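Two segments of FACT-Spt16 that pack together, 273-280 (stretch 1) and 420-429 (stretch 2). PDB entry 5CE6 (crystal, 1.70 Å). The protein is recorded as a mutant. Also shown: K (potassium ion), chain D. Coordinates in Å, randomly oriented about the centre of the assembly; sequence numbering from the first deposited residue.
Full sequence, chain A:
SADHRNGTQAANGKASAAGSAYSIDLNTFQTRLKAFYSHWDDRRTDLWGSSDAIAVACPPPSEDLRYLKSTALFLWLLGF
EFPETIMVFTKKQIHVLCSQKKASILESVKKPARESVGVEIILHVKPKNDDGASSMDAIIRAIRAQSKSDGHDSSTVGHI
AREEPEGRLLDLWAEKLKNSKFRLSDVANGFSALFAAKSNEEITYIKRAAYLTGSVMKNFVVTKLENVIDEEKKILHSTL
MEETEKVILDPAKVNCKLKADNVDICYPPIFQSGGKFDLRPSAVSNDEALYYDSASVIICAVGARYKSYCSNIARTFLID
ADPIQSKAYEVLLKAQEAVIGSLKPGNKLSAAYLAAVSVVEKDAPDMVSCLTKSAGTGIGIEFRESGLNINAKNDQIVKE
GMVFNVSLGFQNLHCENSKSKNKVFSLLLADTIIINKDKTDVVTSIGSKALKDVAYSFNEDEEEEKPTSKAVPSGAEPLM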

# COMPACT_ATOMS: atom_id res chain seq x y z
N SER A 273 1.75 -17.21 -15.40
CA SER A 273 2.65 -17.85 -16.34
C SER A 273 1.89 -18.12 -17.62
O SER A 273 0.72 -17.76 -17.73
CB SER A 273 3.19 -19.17 -15.77
OG SER A 273 2.16 -20.14 -15.70
N GLY A 274 2.54 -18.76 -18.59
CA GLY A 274 1.82 -19.28 -19.74
C GLY A 274 1.16 -18.23 -20.62
O GLY A 274 0.06 -18.46 -21.16
N GLY A 275 1.80 -17.09 -20.75
CA GLY A 275 1.33 -16.09 -21.70
C GLY A 275 0.21 -15.21 -21.19
O GLY A 275 -0.27 -14.34 -21.91
N LYS A 276 -0.22 -15.43 -19.95
CA LYS A 276 -1.31 -14.64 -19.37
C LYS A 276 -0.80 -13.84 -18.19
O LYS A 276 -0.76 -14.31 -17.05
CB LYS A 276 -2.50 -15.54 -18.99
CG LYS A 276 -3.10 -16.27 -20.20
CD LYS A 276 -4.40 -17.01 -19.86
CE LYS A 276 -4.99 -17.70 -21.10
NZ LYS A 276 -6.14 -18.58 -20.75
N PHE A 277 -0.39 -12.60 -18.47
CA PHE A 277 0.21 -11.75 -17.45
C PHE A 277 -0.62 -10.48 -17.28
O PHE A 277 -1.36 -10.08 -18.19
CB PHE A 277 1.65 -11.42 -17.84
CG PHE A 277 2.51 -12.63 -18.02
CD1 PHE A 277 3.01 -13.31 -16.91
CD2 PHE A 277 2.78 -13.12 -19.30
CE1 PHE A 277 3.80 -14.45 -17.08
CE2 PHE A 277 3.57 -14.25 -19.48
CZ PHE A 277 4.07 -14.92 -18.37
N ASP A 278 -0.49 -9.86 -16.11
CA ASP A 278 -1.24 -8.65 -15.81
C ASP A 278 -0.46 -7.99 -14.70
O ASP A 278 -0.42 -8.50 -13.59
CB ASP A 278 -2.64 -9.03 -15.34
CG ASP A 278 -3.53 -7.82 -15.08
OD1 ASP A 278 -3.04 -6.67 -15.08
OD2 ASP A 278 -4.73 -8.03 -14.85
N LEU A 279 0.20 -6.89 -15.02
CA LEU A 279 1.06 -6.25 -14.03
C LEU A 279 0.33 -5.23 -13.16
O LEU A 279 0.96 -4.58 -12.34
CB LEU A 279 2.27 -5.60 -14.69
CG LEU A 279 3.12 -6.54 -15.55
CD1 LEU A 279 4.40 -5.84 -15.98
CD2 LEU A 279 3.42 -7.82 -14.80
N ARG A 280 -0.98 -5.10 -13.33
CA ARG A 280 -1.74 -4.23 -12.43
C ARG A 280 -1.74 -4.86 -11.03
O ARG A 280 -1.75 -6.08 -10.90
CB ARG A 280 -3.16 -4.04 -12.95
CG ARG A 280 -3.20 -3.26 -14.26
CD ARG A 280 -4.59 -3.24 -14.84
NE ARG A 280 -5.06 -4.59 -15.18
CZ ARG A 280 -6.27 -4.83 -15.67
NH1 ARG A 280 -7.10 -3.83 -15.87
NH2 ARG A 280 -6.64 -6.08 -15.95
K K D . 6.53 -20.30 -23.92
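Stretch 2, residues 420-429: SKNKVFSLLL

Stretch 2 runs in the same direction as stretch 1: the nearest CA pairs advance together along both, from Gly 275 and Asn 422 at 4.2 Å (CA to CA), through Phe 277 and Ser 426 at 6.1 Å, to Leu 279 and Leu 428 at 7.4 Å. The widening separation means that the backbones are closest at the turn end and diverge as side chains fill the space between them. Together the two bury 461 Å², with no clear hydrogen bond between them.

Stretch 2 opens with a type I beta turn from Ser 420 to Lys 423, in which Lys 423 N donates to Ser 420 O at 3.1 Å. Ser 420 itself does not reach stretch 1, but its OG lies 2.9 Å from the potassium ion, which ties this turn to a metal site. Lys 421 is the first residue in contact. Its CG lies 3.5 Å from Gly 274 O, and its carbonyl O is 3.4 Å from Gly 275 CA, a CA-H...O contact with an angle of 137° at the hydrogen. This approach depends on the bare backbone of Gly 275: an ideal CB there would fall 2.2 Å from Lys 421 O, a clash. Both glycines have positive phi (64° and 83°) within the type I' turn from Ser 273 to Lys 276, so the turn's conformation also favours glycine.

Asn 422 follows, its CA-to-CB bond directed sideways while the end of the side chain comes nearer to the glycine turn and Phe 277. Its backbone N is 3.1 Å from the potassium ion. Lys 423 makes no contact, and its side-chain end leads away.

From Val 424 to Leu 429 stretch 2 is a strand, whereas stretch 1 has no regular helix or strand alongside it. Val 424 contributes through its backbone: its O is 3.7 Å from Gly 275 CA and lies at the edge of the Phe 277 ring, 4.2 Å from Phe 277 CE2. Phe 277 CE2 also reaches Phe 425 CA at 3.7 Å and Phe 425 CB at 3.9 Å, although the end of the Phe 425 side chain leads away.

Ser 426 points toward stretch 1. Its N is 3.5 Å from Phe 277 CD2, its OG 3.6 Å from Phe 277 CB, and its CB 4.1 Å from Leu 279 CD2. Leu 427 points away, leaving its O 3.6 Å from Leu 279 CD1. Leu 428 turns toward stretch 1 again, placing its CB 4.1 Å from Leu 279 CD2 in an apolar contact. Leu 429 is out of reach.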

# COMPACT_ATOMS: atom_id res chain seq x y z
N SER A 420 5.24 -20.01 -29.44
CA SER A 420 5.30 -20.39 -28.03
C SER A 420 4.13 -19.85 -27.20
O SER A 420 3.47 -18.88 -27.57
CB SER A 420 6.62 -19.93 -27.41
OG SER A 420 6.40 -18.89 -26.48
N LYS A 421 3.90 -20.51 -26.07
CA LYS A 421 2.84 -20.13 -25.16
C LYS A 421 3.01 -18.69 -24.67
O LYS A 421 2.04 -17.98 -24.41
CB LYS A 421 2.87 -21.09 -23.97
CG LYS A 421 1.75 -20.91 -22.98
CD LYS A 421 0.62 -21.85 -23.30
CE LYS A 421 -0.46 -21.80 -22.23
NZ LYS A 421 -1.76 -22.30 -22.78
N ASN A 422 4.27 -18.28 -24.54
CA ASN A 422 4.64 -16.95 -24.07
C ASN A 422 5.01 -16.00 -25.20
O ASN A 422 5.84 -15.10 -25.01
CB ASN A 422 5.79 -17.04 -23.06
CG ASN A 422 5.35 -17.60 -21.70
OD1 ASN A 422 4.81 -16.87 -20.88
ND2 ASN A 422 5.56 -18.89 -21.49
N LYS A 423 4.41 -16.22 -26.38
CA LYS A 423 4.53 -15.34 -27.54
C LYS A 423 4.52 -13.88 -27.13
O LYS A 423 5.36 -13.08 -27.56
CB LYS A 423 3.39 -15.61 -28.52
CG LYS A 423 3.15 -14.49 -29.54
CD LYS A 423 2.01 -14.82 -30.48
CE LYS A 423 1.68 -13.63 -31.39
NZ LYS A 423 0.77 -14.03 -32.51
N VAL A 424 3.58 -13.54 -26.27
CA VAL A 424 3.57 -12.26 -25.60
C VAL A 424 3.80 -12.56 -24.12
O VAL A 424 3.10 -13.40 -23.54
CB VAL A 424 2.23 -11.55 -25.81
CG1 VAL A 424 2.21 -10.22 -25.10
CG2 VAL A 424 1.96 -11.35 -27.30
N PHE A 425 4.79 -11.91 -23.51
CA PHE A 425 5.09 -12.15 -22.11
C PHE A 425 5.35 -10.84 -21.37
O PHE A 425 5.52 -9.79 -21.99
CB PHE A 425 6.30 -13.08 -21.96
CG PHE A 425 7.61 -12.45 -22.35
CD1 PHE A 425 7.99 -12.39 -23.69
CD2 PHE A 425 8.46 -11.92 -21.39
CE1 PHE A 425 9.20 -11.82 -24.06
CE2 PHE A 425 9.67 -11.34 -21.75
CZ PHE A 425 10.05 -11.29 -23.09
N SER A 426 5.37 -10.91 -20.05
CA SER A 426 5.71 -9.75 -19.24
C SER A 426 6.75 -10.16 -18.20
O SER A 426 6.99 -11.35 -17.99
CB SER A 426 4.45 -9.18 -18.56
OG SER A 426 3.50 -8.78 -19.55
N LEU A 427 7.39 -9.17 -17.58
CA LEU A 427 8.38 -9.40 -16.52
C LEU A 427 8.13 -8.39 -15.42
O LEU A 427 7.70 -7.27 -15.70
CB LEU A 427 9.80 -9.20 -17.03
CG LEU A 427 10.24 -10.02 -18.25
CD1 LEU A 427 11.57 -9.49 -18.79
CD2 LEU A 427 10.36 -11.48 -17.93
N LEU A 428 8.44 -8.77 -14.18
CA LEU A 428 8.18 -7.90 -13.03
C LEU A 428 9.21 -8.09 -11.92
O LEU A 428 9.54 -9.24 -11.55
CB LEU A 428 6.77 -8.17 -12.49
CG LEU A 428 6.38 -7.34 -11.26
CD1 LEU A 428 6.27 -5.87 -11.64
CD2 LEU A 428 5.04 -7.86 -10.74
N LEU A 429 9.71 -6.98 -11.38
CA LEU A 429 10.57 -7.00 -10.21
C LEU A 429 10.04 -6.00 -9.19
O LEU A 429 9.75 -4.86 -9.54
CB LEU A 429 12.01 -6.64 -10.57
CG LEU A 429 12.83 -7.72 -11.27
CD1 LEU A 429 14.19 -7.15 -11.67
CD2 LEU A 429 13.03 -8.90 -10.33
O HOH W 1 5.60 -22.72 -25.29